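Local coordinates for kinectin 1 (Kinesin receptor) (Legionella pneumophila, PDB 4MU6), which is a Legionella pneumophila effector of unknown function, named as a kinesin receptor (kinectin 1), whose N-terminal domain is an elongated, mostly helical coiled-coil structure, at residues T117-L122 against R164-R169; E99-E104 against I185-I190; E12-H17 against Q257-L262; H17-L22 against L264-K269. All coordinates share one frame; numbering follows the deposited sequence.

Interaction 1: T117-L122 against R164-R169; sequences TELRLL and RSINER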
loop_
_atom_site.group_PDB
_atom_site.type_symbol
_atom_site.label_atom_id
_atom_site.label_comp_id
_atom_site.label_asym_id
_atom_site.label_seq_id
_atom_site.Cartn_x
_atom_site.Cartn_y
_atom_site.Cartn_z
ATOM N N THR A 117 -6.674 -58.661 30.423
ATOM C CA THR A 117 -6.515 -60.102 30.430
ATOM C C THR A 117 -5.530 -60.519 31.507
ATOM O O THR A 117 -5.813 -61.408 32.312
ATOM C CB THR A 117 -6.028 -60.577 29.061
ATOM O OG1 THR A 117 -7.100 -60.424 28.121
ATOM C CG2 THR A 117 -5.582 -62.027 29.113
ATOM N N GLU A 118 -4.374 -59.867 31.537
ATOM C CA GLU A 118 -3.414 -60.132 32.600
ATOM C C GLU A 118 -4.001 -59.783 33.970
ATOM O O GLU A 118 -3.743 -60.474 34.962
ATOM C CB GLU A 118 -2.110 -59.356 32.367
ATOM C CG GLU A 118 -1.392 -59.704 31.063
ATOM C CD GLU A 118 -0.600 -61.007 31.129
ATOM O OE1 GLU A 118 -0.831 -61.819 32.058
ATOM O OE2 GLU A 118 0.266 -61.216 30.245
ATOM N N LEU A 119 -4.788 -58.713 34.033
ATOM C CA LEU A 119 -5.381 -58.301 35.305
ATOM C C LEU A 119 -6.378 -59.361 35.789
ATOM O O LEU A 119 -6.478 -59.644 36.985
ATOM C CB LEU A 119 -6.063 -56.942 35.165
ATOM C CG LEU A 119 -6.844 -56.421 36.366
ATOM C CD1 LEU A 119 -5.989 -56.422 37.635
ATOM C CD2 LEU A 119 -7.369 -55.028 36.055
ATOM N N ARG A 120 -7.100 -59.954 34.841
ATOM C CA ARG A 120 -8.097 -60.976 35.147
ATOM C C ARG A 120 -7.460 -62.247 35.697
ATOM O O ARG A 120 -7.966 -62.849 36.639
ATOM C CB ARG A 120 -8.932 -61.299 33.906
ATOM C CG ARG A 120 -10.396 -60.885 34.021
ATOM C CD ARG A 120 -11.190 -61.244 32.768
ATOM N NE ARG A 120 -10.886 -60.371 31.640
ATOM C CZ ARG A 120 -10.240 -60.754 30.539
ATOM N NH1 ARG A 120 -9.820 -62.009 30.407
ATOM N NH2 ARG A 120 -10.014 -59.880 29.565
ATOM N N LEU A 121 -6.361 -62.661 35.086
ATOM C CA LEU A 121 -5.586 -63.782 35.587
ATOM C C LEU A 121 -5.049 -63.508 37.004
ATOM O O LEU A 121 -5.050 -64.396 37.851
ATOM C CB LEU A 121 -4.443 -64.085 34.616
ATOM C CG LEU A 121 -3.505 -65.239 34.938
ATOM C CD1 LEU A 121 -4.230 -66.572 34.891
ATOM C CD2 LEU A 121 -2.324 -65.210 33.969
ATOM N N LEU A 122 -4.599 -62.281 37.266
ATOM C CA LEU A 122 -4.126 -61.937 38.604
ATOM C C LEU A 122 -5.235 -62.062 39.655
ATOM O O LEU A 122 -4.979 -62.521 40.775
ATOM C CB LEU A 122 -3.529 -60.535 38.652
ATOM C CG LEU A 122 -2.212 -60.299 37.915
ATOM C CD1 LEU A 122 -1.910 -58.826 37.944
ATOM C CD2 LEU A 122 -1.065 -61.101 38.540
ATOM N N ARG A 164 0.323 -56.084 44.556
ATOM C CA ARG A 164 1.148 -55.059 43.940
ATOM C C ARG A 164 1.075 -55.172 42.425
ATOM O O ARG A 164 1.032 -54.157 41.726
ATOM C CB ARG A 164 2.597 -55.139 44.430
ATOM C CG ARG A 164 2.825 -54.487 45.793
ATOM C CD ARG A 164 4.310 -54.410 46.154
ATOM N NE ARG A 164 4.906 -55.735 46.306
ATOM C CZ ARG A 164 5.071 -56.362 47.471
ATOM N NH1 ARG A 164 4.692 -55.782 48.606
ATOM N NH2 ARG A 164 5.621 -57.571 47.501
ATOM N N SER A 165 1.045 -56.407 41.926
ATOM C CA SER A 165 0.896 -56.650 40.494
ATOM C C SER A 165 -0.441 -56.125 40.008
ATOM O O SER A 165 -0.510 -55.449 38.973
ATOM C CB SER A 165 1.018 -58.133 40.177
ATOM O OG SER A 165 2.361 -58.546 40.308
ATOM N N ILE A 166 -1.497 -56.427 40.761
ATOM C CA ILE A 166 -2.822 -55.889 40.466
ATOM C C ILE A 166 -2.811 -54.348 40.415
ATOM O O ILE A 166 -3.343 -53.737 39.472
ATOM C CB ILE A 166 -3.854 -56.354 41.500
ATOM C CG1 ILE A 166 -4.119 -57.853 41.331
ATOM C CG2 ILE A 166 -5.145 -55.563 41.344
ATOM C CD1 ILE A 166 -4.923 -58.479 42.463
ATOM N N ASN A 167 -2.198 -53.726 41.421
ATOM C CA ASN A 167 -2.141 -52.271 41.473
ATOM C C ASN A 167 -1.420 -51.700 40.253
ATOM O O ASN A 167 -1.876 -50.725 39.668
ATOM C CB ASN A 167 -1.496 -51.766 42.768
ATOM C CG ASN A 167 -1.579 -50.254 42.896
ATOM O OD1 ASN A 167 -2.668 -49.697 43.060
ATOM N ND2 ASN A 167 -0.429 -49.581 42.808
ATOM N N GLU A 168 -0.321 -52.334 39.850
ATOM C CA GLU A 168 0.402 -51.893 38.665
ATOM C C GLU A 168 -0.431 -52.036 37.389
ATOM O O GLU A 168 -0.416 -51.137 36.544
ATOM C CB GLU A 168 1.756 -52.600 38.513
ATOM C CG GLU A 168 2.573 -52.054 37.323
ATOM C CD GLU A 168 3.989 -52.627 37.219
ATOM O OE1 GLU A 168 4.282 -53.662 37.873
ATOM O OE2 GLU A 168 4.811 -52.034 36.473
ATOM N N ARG A 169 -1.160 -53.143 37.253
ATOM C CA ARG A 169 -2.000 -53.340 36.071
ATOM C C ARG A 169 -3.052 -52.242 35.964
ATOM O O ARG A 169 -3.300 -51.708 34.875
ATOM C CB ARG A 169 -2.700 -54.702 36.091
ATOM C CG ARG A 169 -1.780 -55.895 35.917
ATOM C CD ARG A 169 -1.136 -55.910 34.548
ATOM N NE ARG A 169 -0.171 -57.000 34.421
ATOM C CZ ARG A 169 0.490 -57.278 33.303
ATOM N NH1 ARG A 169 0.280 -56.540 32.240
ATOM N NH2 ARG A 169 1.353 -58.290 33.248
#
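L122 of 117-122 reaches across to R169, S165 and I166 of 164-169 and carries much of the apolar contact. Its CD1 lies 3.6 Å from R169 CG and also meets the backbone carbon of S165, while CB packs on I166 CG1 at 3.8 Å. Beside it, L119 CD1 approaches I166 CG2 (3.9 Å), the two side chains roughly perpendicular. The charged contact is a stack rather than a hydrogen bond. E118 CB sits 3.5 Å from R169 CZ, over the centre of one guanidinium face, and the carboxylate and guanidinium planes lie 19° apart. E118 OE1 remains 4.3 Å from R169 NH2, well out of the guanidinium plane, so only charge attraction can be inferred; R169 NH1 is instead hydrogen-bonded to Q115 OE1. The antiparallel run at 157°, with apolar side chains between the helices and a charged pair at the side, is consistent with an antiparallel coiled coil, as the domain's name suggests.

Interaction 2: E99-E104 against I185-I190; sequences EVLTRE and IKLNEI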
loop_
_atom_site.group_PDB
_atom_site.type_symbol
_atom_site.label_atom_id
_atom_site.label_comp_id
_atom_site.label_asym_id
_atom_site.label_seq_id
_atom_site.Cartn_x
_atom_site.Cartn_y
_atom_site.Cartn_z
ATOM N N GLU A 99 0.409 -38.611 12.356
ATOM C CA GLU A 99 0.756 -40.008 12.136
ATOM C C GLU A 99 1.127 -40.748 13.428
ATOM O O GLU A 99 0.641 -41.839 13.656
ATOM C CB GLU A 99 1.891 -40.133 11.123
ATOM C CG GLU A 99 1.487 -39.797 9.702
ATOM C CD GLU A 99 2.681 -39.664 8.766
ATOM O OE1 GLU A 99 3.822 -39.906 9.218
ATOM O OE2 GLU A 99 2.475 -39.315 7.582
ATOM N N VAL A 100 1.998 -40.178 14.258
ATOM C CA VAL A 100 2.373 -40.882 15.492
ATOM C C VAL A 100 1.193 -41.003 16.457
ATOM O O VAL A 100 0.961 -42.077 17.009
ATOM C CB VAL A 100 3.623 -40.297 16.206
ATOM C CG1 VAL A 100 4.841 -40.389 15.306
ATOM C CG2 VAL A 100 3.394 -38.872 16.652
ATOM N N LEU A 101 0.427 -39.924 16.626
ATOM C CA LEU A 101 -0.711 -39.947 17.541
ATOM C C LEU A 101 -1.722 -40.997 17.110
ATOM O O LEU A 101 -2.318 -41.681 17.941
ATOM C CB LEU A 101 -1.395 -38.586 17.598
ATOM C CG LEU A 101 -0.622 -37.435 18.239
ATOM C CD1 LEU A 101 -1.357 -36.158 17.949
ATOM C CD2 LEU A 101 -0.463 -37.643 19.753
ATOM N N THR A 102 -1.895 -41.126 15.802
ATOM C CA THR A 102 -2.906 -42.015 15.258
ATOM C C THR A 102 -2.412 -43.443 15.321
ATOM O O THR A 102 -3.182 -44.354 15.568
ATOM C CB THR A 102 -3.237 -41.635 13.817
ATOM O OG1 THR A 102 -3.737 -40.288 13.795
ATOM C CG2 THR A 102 -4.280 -42.573 13.223
ATOM N N ARG A 103 -1.115 -43.631 15.102
ATOM C CA ARG A 103 -0.535 -44.953 15.212
ATOM C C ARG A 103 -0.691 -45.432 16.654
ATOM O O ARG A 103 -1.067 -46.577 16.889
ATOM C CB ARG A 103 0.932 -44.932 14.772
ATOM C CG ARG A 103 1.675 -46.243 14.939
ATOM C CD ARG A 103 3.102 -46.132 14.414
ATOM N NE ARG A 103 3.108 -45.738 13.006
ATOM C CZ ARG A 103 3.674 -44.632 12.532
ATOM N NH1 ARG A 103 4.316 -43.794 13.344
ATOM N NH2 ARG A 103 3.611 -44.372 11.238
ATOM N N GLU A 104 -0.453 -44.552 17.625
ATOM C CA GLU A 104 -0.629 -44.947 19.025
ATOM C C GLU A 104 -2.093 -45.257 19.371
ATOM O O GLU A 104 -2.398 -46.285 19.991
ATOM C CB GLU A 104 -0.072 -43.884 19.966
ATOM C CG GLU A 104 -0.214 -44.253 21.434
ATOM C CD GLU A 104 0.661 -43.394 22.329
ATOM O OE1 GLU A 104 0.856 -42.200 22.001
ATOM O OE2 GLU A 104 1.169 -43.922 23.344
ATOM N N ILE A 185 -7.370 -35.153 21.983
ATOM C CA ILE A 185 -7.304 -33.697 22.101
ATOM C C ILE A 185 -6.240 -33.127 21.155
ATOM O O ILE A 185 -6.480 -32.135 20.473
ATOM C CB ILE A 185 -7.062 -33.265 23.564
ATOM C CG1 ILE A 185 -8.316 -33.550 24.396
ATOM C CG2 ILE A 185 -6.676 -31.781 23.663
ATOM C CD1 ILE A 185 -8.095 -33.529 25.900
ATOM N N LYS A 186 -5.086 -33.783 21.087
ATOM C CA LYS A 186 -3.985 -33.295 20.257
ATOM C C LYS A 186 -4.334 -33.433 18.784
ATOM O O LYS A 186 -3.818 -32.708 17.943
ATOM C CB LYS A 186 -2.702 -34.082 20.556
ATOM C CG LYS A 186 -1.889 -33.575 21.730
ATOM C CD LYS A 186 -0.952 -34.655 22.237
ATOM C CE LYS A 186 -0.083 -34.165 23.393
ATOM N NZ LYS A 186 0.569 -35.319 24.089
ATOM N N LEU A 187 -5.192 -34.397 18.473
ATOM C CA LEU A 187 -5.612 -34.580 17.109
ATOM C C LEU A 187 -6.572 -33.463 16.742
ATOM O O LEU A 187 -6.518 -32.947 15.633
ATOM C CB LEU A 187 -6.228 -35.956 16.891
ATOM C CG LEU A 187 -5.225 -37.110 16.782
ATOM C CD1 LEU A 187 -5.978 -38.409 16.568
ATOM C CD2 LEU A 187 -4.231 -36.880 15.649
ATOM N N ASN A 188 -7.423 -33.077 17.690
ATOM C CA ASN A 188 -8.325 -31.957 17.484
ATOM C C ASN A 188 -7.609 -30.615 17.306
ATOM O O ASN A 188 -7.987 -29.825 16.436
ATOM C CB ASN A 188 -9.324 -31.851 18.620
ATOM C CG ASN A 188 -10.356 -32.957 18.597
ATOM O OD1 ASN A 188 -10.695 -33.498 17.540
ATOM N ND2 ASN A 188 -10.872 -33.293 19.771
ATOM N N GLU A 189 -6.585 -30.358 18.125
ATOM C CA GLU A 189 -5.836 -29.111 18.033
ATOM C C GLU A 189 -5.055 -29.044 16.720
ATOM O O GLU A 189 -4.797 -27.956 16.211
ATOM C CB GLU A 189 -4.884 -28.935 19.216
ATOM C CG GLU A 189 -5.584 -28.581 20.513
ATOM C CD GLU A 189 -4.715 -28.846 21.727
ATOM O OE1 GLU A 189 -3.685 -29.543 21.579
ATOM O OE2 GLU A 189 -5.058 -28.358 22.827
ATOM N N ILE A 190 -4.688 -30.207 16.182
ATOM C CA ILE A 190 -4.068 -30.291 14.860
ATOM C C ILE A 190 -5.046 -29.854 13.788
ATOM O O ILE A 190 -4.685 -29.126 12.874
ATOM C CB ILE A 190 -3.555 -31.708 14.534
ATOM C CG1 ILE A 190 -2.233 -31.974 15.252
ATOM C CG2 ILE A 190 -3.345 -31.882 13.023
ATOM C CD1 ILE A 190 -1.762 -33.402 15.132
#
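L101 and L187 meet beside the aliphatic chain of K186, and these three side chains account for most of the surface buried between 99-104 and 185-190. L101 is the one on which the contact turns. It points at the opposing helix, and CG, anti to its own carbonyl carbon (chi1 -68°), carries two methyl groups that both meet K186. CD1 comes 3.6 Å from K186 CB, and CD2 lies 3.9 Å from K186 CD, so L101 rests across the lysine chain. That chain is extended beyond CG and carries its ammonium group away from the contact.

The two helices run at 148° to each other, with axes 10.2 Å apart at their closest, a rather wide antiparallel crossing that is consistent with the coiled-coil character of the domain; L101 and L187 are the pair whose CA atoms lie nearest. These two leucines lie alongside, pointing opposite ways, with L187 CD2 touching both L101 CD1 (3.8 Å) and L101 CB. The same methyl group reaches T102 OG1 at 3.9 Å, an apolar neighbour for a hydroxyl that is hydrogen-bonded to the backbone oxygen of K98. One turn further along its helix, I190 adds CD1 to the apolar patch, 4.0 Å from L101 CD1, and also packs on L97 and K98. Toward the other end, E104 OE1 is hydrogen-bonded to N183 ND2, so a polar link between the helices adjoins the leucine contact.

Interaction 3: E12-H17 against Q257-L262; sequences ELVTEH and QINYPL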
loop_
_atom_site.group_PDB
_atom_site.type_symbol
_atom_site.label_atom_id
_atom_site.label_comp_id
_atom_site.label_asym_id
_atom_site.label_seq_id
_atom_site.Cartn_x
_atom_site.Cartn_y
_atom_site.Cartn_z
ATOM N N GLU A 12 10.580 31.998 -14.935
ATOM C CA GLU A 12 10.955 31.513 -16.254
ATOM C C GLU A 12 9.771 30.852 -16.978
ATOM O O GLU A 12 9.661 30.930 -18.201
ATOM C CB GLU A 12 12.113 30.536 -16.106
ATOM C CG GLU A 12 12.787 30.143 -17.385
ATOM C CD GLU A 12 13.937 29.196 -17.129
ATOM O OE1 GLU A 12 14.459 29.201 -15.992
ATOM O OE2 GLU A 12 14.308 28.436 -18.050
ATOM N N LEU A 13 8.880 30.214 -16.226
ATOM C CA LEU A 13 7.712 29.582 -16.842
ATOM C C LEU A 13 6.746 30.630 -17.391
ATOM O O LEU A 13 6.303 30.544 -18.539
ATOM C CB LEU A 13 6.987 28.665 -15.855
ATOM C CG LEU A 13 5.720 27.982 -16.388
ATOM C CD1 LEU A 13 6.052 27.113 -17.571
ATOM C CD2 LEU A 13 5.062 27.147 -15.311
ATOM N N VAL A 14 6.422 31.618 -16.565
ATOM C CA VAL A 14 5.507 32.675 -16.981
ATOM C C VAL A 14 6.071 33.420 -18.190
ATOM O O VAL A 14 5.344 33.722 -19.142
ATOM C CB VAL A 14 5.212 33.643 -15.818
ATOM C CG1 VAL A 14 4.251 34.741 -16.248
ATOM C CG2 VAL A 14 4.630 32.857 -14.630
ATOM N N THR A 15 7.377 33.662 -18.169
ATOM C CA THR A 15 8.041 34.375 -19.252
ATOM C C THR A 15 7.912 33.613 -20.563
ATOM O O THR A 15 7.612 34.198 -21.609
ATOM C CB THR A 15 9.535 34.592 -18.951
ATOM O OG1 THR A 15 9.669 35.432 -17.801
ATOM C CG2 THR A 15 10.222 35.258 -20.127
ATOM N N GLU A 16 8.141 32.306 -20.493
ATOM C CA GLU A 16 8.045 31.461 -21.670
ATOM C C GLU A 16 6.642 31.555 -22.242
ATOM O O GLU A 16 6.462 31.670 -23.451
ATOM C CB GLU A 16 8.382 30.017 -21.323
ATOM C CG GLU A 16 8.436 29.085 -22.529
ATOM C CD GLU A 16 8.440 27.605 -22.136
ATOM O OE1 GLU A 16 9.263 26.841 -22.689
ATOM O OE2 GLU A 16 7.616 27.201 -21.282
ATOM N N HIS A 17 5.645 31.542 -21.364
ATOM C CA HIS A 17 4.260 31.637 -21.813
ATOM C C HIS A 17 3.867 33.036 -22.308
ATOM O O HIS A 17 3.016 33.176 -23.186
ATOM C CB HIS A 17 3.309 31.144 -20.730
ATOM C CG HIS A 17 3.315 29.657 -20.568
ATOM N ND1 HIS A 17 2.277 28.860 -20.996
ATOM C CD2 HIS A 17 4.242 28.820 -20.045
ATOM C CE1 HIS A 17 2.558 27.596 -20.733
ATOM N NE2 HIS A 17 3.745 27.545 -20.154
ATOM N N GLN A 257 0.701 36.353 -9.382
ATOM C CA GLN A 257 1.233 37.598 -8.824
ATOM C C GLN A 257 2.179 38.336 -9.765
ATOM O O GLN A 257 2.209 39.565 -9.791
ATOM C CB GLN A 257 1.960 37.320 -7.507
ATOM C CG GLN A 257 1.051 37.013 -6.345
ATOM C CD GLN A 257 0.251 38.220 -5.909
ATOM O OE1 GLN A 257 -0.866 38.445 -6.381
ATOM N NE2 GLN A 257 0.822 39.011 -5.003
ATOM N N ILE A 258 2.950 37.581 -10.539
ATOM C CA ILE A 258 4.013 38.169 -11.342
ATOM C C ILE A 258 3.671 38.299 -12.828
ATOM O O ILE A 258 4.464 38.827 -13.593
ATOM C CB ILE A 258 5.305 37.346 -11.222
ATOM C CG1 ILE A 258 5.101 35.957 -11.832
ATOM C CG2 ILE A 258 5.749 37.253 -9.763
ATOM C CD1 ILE A 258 6.378 35.145 -11.934
ATOM N N ASN A 259 2.505 37.798 -13.227
ATOM C CA ASN A 259 2.075 37.791 -14.622
ATOM C C ASN A 259 2.076 39.193 -15.240
ATOM O O ASN A 259 2.756 39.443 -16.241
ATOM C CB ASN A 259 0.674 37.183 -14.718
ATOM C CG ASN A 259 0.188 37.012 -16.153
ATOM O OD1 ASN A 259 -0.301 37.962 -16.761
ATOM N ND2 ASN A 259 0.268 35.778 -16.680
ATOM N N TYR A 260 1.306 40.102 -14.651
ATOM C CA TYR A 260 1.141 41.428 -15.230
ATOM C C TYR A 260 2.448 42.226 -15.405
ATOM O O TYR A 260 2.697 42.750 -16.492
ATOM C CB TYR A 260 0.083 42.250 -14.478
ATOM C CG TYR A 260 -0.085 43.624 -15.078
ATOM C CD1 TYR A 260 -0.865 43.808 -16.206
ATOM C CD2 TYR A 260 0.555 44.740 -14.525
ATOM C CE1 TYR A 260 -1.019 45.062 -16.777
ATOM C CE2 TYR A 260 0.418 45.999 -15.094
ATOM C CZ TYR A 260 -0.368 46.152 -16.222
ATOM O OH TYR A 260 -0.533 47.383 -16.797
ATOM N N PRO A 261 3.281 42.331 -14.347
ATOM C CA PRO A 261 4.496 43.137 -14.559
ATOM C C PRO A 261 5.418 42.534 -15.625
ATOM O O PRO A 261 6.058 43.278 -16.371
ATOM C CB PRO A 261 5.186 43.132 -13.191
ATOM C CG PRO A 261 4.104 42.754 -12.195
ATOM C CD PRO A 261 3.137 41.884 -12.946
ATOM N N LEU A 262 5.466 41.210 -15.711
ATOM C CA LEU A 262 6.314 40.559 -16.703
ATOM C C LEU A 262 5.786 40.827 -18.103
ATOM O O LEU A 262 6.550 41.069 -19.042
ATOM C CB LEU A 262 6.384 39.044 -16.454
ATOM C CG LEU A 262 7.350 38.522 -15.387
ATOM C CD1 LEU A 262 7.391 36.986 -15.399
ATOM C CD2 LEU A 262 8.746 39.090 -15.605
#
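V14 and T15 face N259 and L262 across two helices whose axes approach to 9.9 Å, their N-to-C directions 48° apart, and helix 227-273 is kinked at P261, whose N has no hydrogen to bond the turn before. V14 is buried and spreads its two methyl groups over different partners. CG1, anti to the backbone N, meets L262 CD1 at 4.0 Å and N259 CA at 4.1 Å. CG2 turns to I258 CD1, 3.9 Å away. This is helix-on-helix packing within a helical bundle, joining the N-terminal helix 10-22 to the long helix 227-273. L262 CD1 also comes 3.7 Å from T15 OG1, and that hydroxyl is hydrogen-bonded to the backbone oxygen of E11. N259 brings ND2 near V14 CG1, while its OD1 accepts a hydrogen bond from the backbone N of I42.

Interaction 4: H17-L22 against L264-K269; sequences HIKQFL and LEELQK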
loop_
_atom_site.group_PDB
_atom_site.type_symbol
_atom_site.label_atom_id
_atom_site.label_comp_id
_atom_site.label_asym_id
_atom_site.label_seq_id
_atom_site.Cartn_x
_atom_site.Cartn_y
_atom_site.Cartn_z
ATOM N N HIS A 17 5.645 31.542 -21.364
ATOM C CA HIS A 17 4.260 31.637 -21.813
ATOM C C HIS A 17 3.867 33.036 -22.308
ATOM O O HIS A 17 3.016 33.176 -23.186
ATOM C CB HIS A 17 3.309 31.144 -20.730
ATOM C CG HIS A 17 3.315 29.657 -20.568
ATOM N ND1 HIS A 17 2.277 28.860 -20.996
ATOM C CD2 HIS A 17 4.242 28.820 -20.045
ATOM C CE1 HIS A 17 2.558 27.596 -20.733
ATOM N NE2 HIS A 17 3.745 27.545 -20.154
ATOM N N ILE A 18 4.471 34.069 -21.735
ATOM C CA ILE A 18 4.266 35.420 -22.251
ATOM C C ILE A 18 4.875 35.553 -23.637
ATOM O O ILE A 18 4.245 36.084 -24.546
ATOM C CB ILE A 18 4.893 36.472 -21.341
ATOM C CG1 ILE A 18 4.091 36.574 -20.052
ATOM C CG2 ILE A 18 4.958 37.846 -22.047
ATOM C CD1 ILE A 18 4.828 37.306 -18.976
ATOM N N LYS A 19 6.106 35.072 -23.791
ATOM C CA LYS A 19 6.780 35.138 -25.080
ATOM C C LYS A 19 5.987 34.408 -26.165
ATOM O O LYS A 19 5.850 34.905 -27.288
ATOM C CB LYS A 19 8.201 34.579 -24.972
ATOM C CG LYS A 19 9.194 35.501 -24.267
ATOM C CD LYS A 19 10.579 34.889 -24.279
ATOM C CE LYS A 19 11.613 35.839 -23.721
ATOM N NZ LYS A 19 12.943 35.604 -24.359
ATOM N N GLN A 20 5.450 33.236 -25.823
ATOM C CA GLN A 20 4.675 32.453 -26.779
ATOM C C GLN A 20 3.434 33.224 -27.229
ATOM O O GLN A 20 3.075 33.224 -28.409
ATOM C CB GLN A 20 4.297 31.092 -26.185
ATOM C CG GLN A 20 3.396 30.267 -27.078
ATOM C CD GLN A 20 4.003 30.035 -28.443
ATOM O OE1 GLN A 20 5.221 29.902 -28.582
ATOM N NE2 GLN A 20 3.158 29.998 -29.467
ATOM N N PHE A 21 2.797 33.899 -26.278
ATOM C CA PHE A 21 1.629 34.718 -26.562
ATOM C C PHE A 21 2.001 35.892 -27.471
ATOM O O PHE A 21 1.304 36.177 -28.443
ATOM C CB PHE A 21 1.058 35.220 -25.240
ATOM C CG PHE A 21 -0.148 36.115 -25.380
ATOM C CD1 PHE A 21 -0.001 37.492 -25.507
ATOM C CD2 PHE A 21 -1.424 35.587 -25.338
ATOM C CE1 PHE A 21 -1.104 38.319 -25.607
ATOM C CE2 PHE A 21 -2.531 36.408 -25.440
ATOM C CZ PHE A 21 -2.371 37.772 -25.581
ATOM N N LEU A 22 3.105 36.566 -27.152
ATOM C CA LEU A 22 3.542 37.717 -27.935
ATOM C C LEU A 22 4.177 37.320 -29.275
ATOM O O LEU A 22 4.553 38.183 -30.063
ATOM C CB LEU A 22 4.472 38.622 -27.110
ATOM C CG LEU A 22 3.772 39.352 -25.953
ATOM C CD1 LEU A 22 4.751 40.043 -25.001
ATOM C CD2 LEU A 22 2.743 40.347 -26.481
ATOM N N LEU A 264 4.080 43.388 -19.141
ATOM C CA LEU A 264 4.344 44.778 -19.484
ATOM C C LEU A 264 5.776 44.930 -20.019
ATOM O O LEU A 264 5.994 45.567 -21.050
ATOM C CB LEU A 264 4.078 45.676 -18.275
ATOM C CG LEU A 264 3.326 46.973 -18.591
ATOM C CD1 LEU A 264 1.938 46.682 -19.166
ATOM C CD2 LEU A 264 3.238 47.878 -17.358
ATOM N N GLU A 265 6.736 44.311 -19.336
ATOM C CA GLU A 265 8.137 44.289 -19.782
ATOM C C GLU A 265 8.295 43.685 -21.173
ATOM O O GLU A 265 8.991 44.230 -22.040
ATOM C CB GLU A 265 9.003 43.477 -18.803
ATOM C CG GLU A 265 9.253 44.134 -17.458
ATOM C CD GLU A 265 10.278 45.256 -17.530
ATOM O OE1 GLU A 265 11.042 45.299 -18.520
ATOM O OE2 GLU A 265 10.319 46.097 -16.600
ATOM N N GLU A 266 7.662 42.538 -21.387
ATOM C CA GLU A 266 7.832 41.848 -22.653
ATOM C C GLU A 266 7.098 42.555 -23.774
ATOM O O GLU A 266 7.464 42.425 -24.927
ATOM C CB GLU A 266 7.370 40.395 -22.552
ATOM C CG GLU A 266 8.338 39.511 -21.795
ATOM C CD GLU A 266 9.688 39.428 -22.475
ATOM O OE1 GLU A 266 9.719 39.465 -23.724
ATOM O OE2 GLU A 266 10.714 39.334 -21.765
ATOM N N LEU A 267 6.053 43.293 -23.424
ATOM C CA LEU A 267 5.215 43.925 -24.422
ATOM C C LEU A 267 5.989 45.085 -25.011
ATOM O O LEU A 267 5.919 45.348 -26.218
ATOM C CB LEU A 267 3.931 44.437 -23.786
ATOM C CG LEU A 267 3.049 45.268 -24.715
ATOM C CD1 LEU A 267 2.565 44.395 -25.873
ATOM C CD2 LEU A 267 1.877 45.860 -23.952
ATOM N N GLN A 268 6.729 45.766 -24.139
ATOM C CA GLN A 268 7.594 46.863 -24.537
ATOM C C GLN A 268 8.570 46.347 -25.597
ATOM O O GLN A 268 8.719 46.959 -26.663
ATOM C CB GLN A 268 8.321 47.441 -23.315
ATOM C CG GLN A 268 9.104 48.719 -23.572
ATOM C CD GLN A 268 8.220 49.962 -23.689
ATOM O OE1 GLN A 268 7.610 50.210 -24.731
ATOM N NE2 GLN A 268 8.163 50.755 -22.617
ATOM N N LYS A 269 9.189 45.196 -25.328
ATOM C CA LYS A 269 10.117 44.583 -26.284
ATOM C C LYS A 269 9.433 44.278 -27.603
ATOM O O LYS A 269 9.944 44.614 -28.665
ATOM C CB LYS A 269 10.748 43.316 -25.709
ATOM C CG LYS A 269 11.635 43.572 -24.503
ATOM C CD LYS A 269 11.819 42.334 -23.643
ATOM C CE LYS A 269 12.753 41.314 -24.283
ATOM N NZ LYS A 269 12.885 40.056 -23.466
#
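E266, which touches I18, K19 and L22 of the facing helix, has its carboxylate gripped by K269 of its own helix. K269 NZ lies 2.9 Å from E266 OE2 in a salt bridge, meeting that oxygen on the syn side and 17° out of the carboxylate plane, and makes a weaker hydrogen bond to OE1. The setting is a helical bundle, in which helices 10-22 and 227-273 run in broadly the same direction, 37° apart over these segments. A second lysine approaches from across the interface: K19 CG is 4.0 Å from E266 OE1, but its ammonium group stops short of the carboxylate. K19 NZ and K269 NZ stand 4.5 Å apart, a like-charge pair whose repulsion the nearby glutamate probably tempers.

The CB and CG of E266 make apolar contacts. CB rests on I18 CG2 (3.5 Å) and L22 CD1 (3.6 Å), which lie side by side on the facing helix, and CG is 3.8 Å from the same I18 CG2. L267, which also packs on L32 and I36 of helix 29-38, closes the contact by crossing L22 at about a right angle, with L22 CD2 4.1 Å from L267 CD1.

In the fold
The four contacts fall into two groups on opposite sides of the chain's centre. Interactions 1 and 2 share helix 158-217, which pairs with helix 108-127 in the first and helix 43-105 in the second; their centres are 29 Å apart, so one long helix serves two partners that follow each other in the chain. Interactions 3 and 4 both join helix 10-22 to helix 227-273 and share H17, with centres about 9 Å apart. They touch directly, L262 CB lying 3.4 Å from I18 CD1, which makes them one continuous interface. The centres of interactions 1 and 3 are about 108 Å apart, a measure of how elongated this domain is.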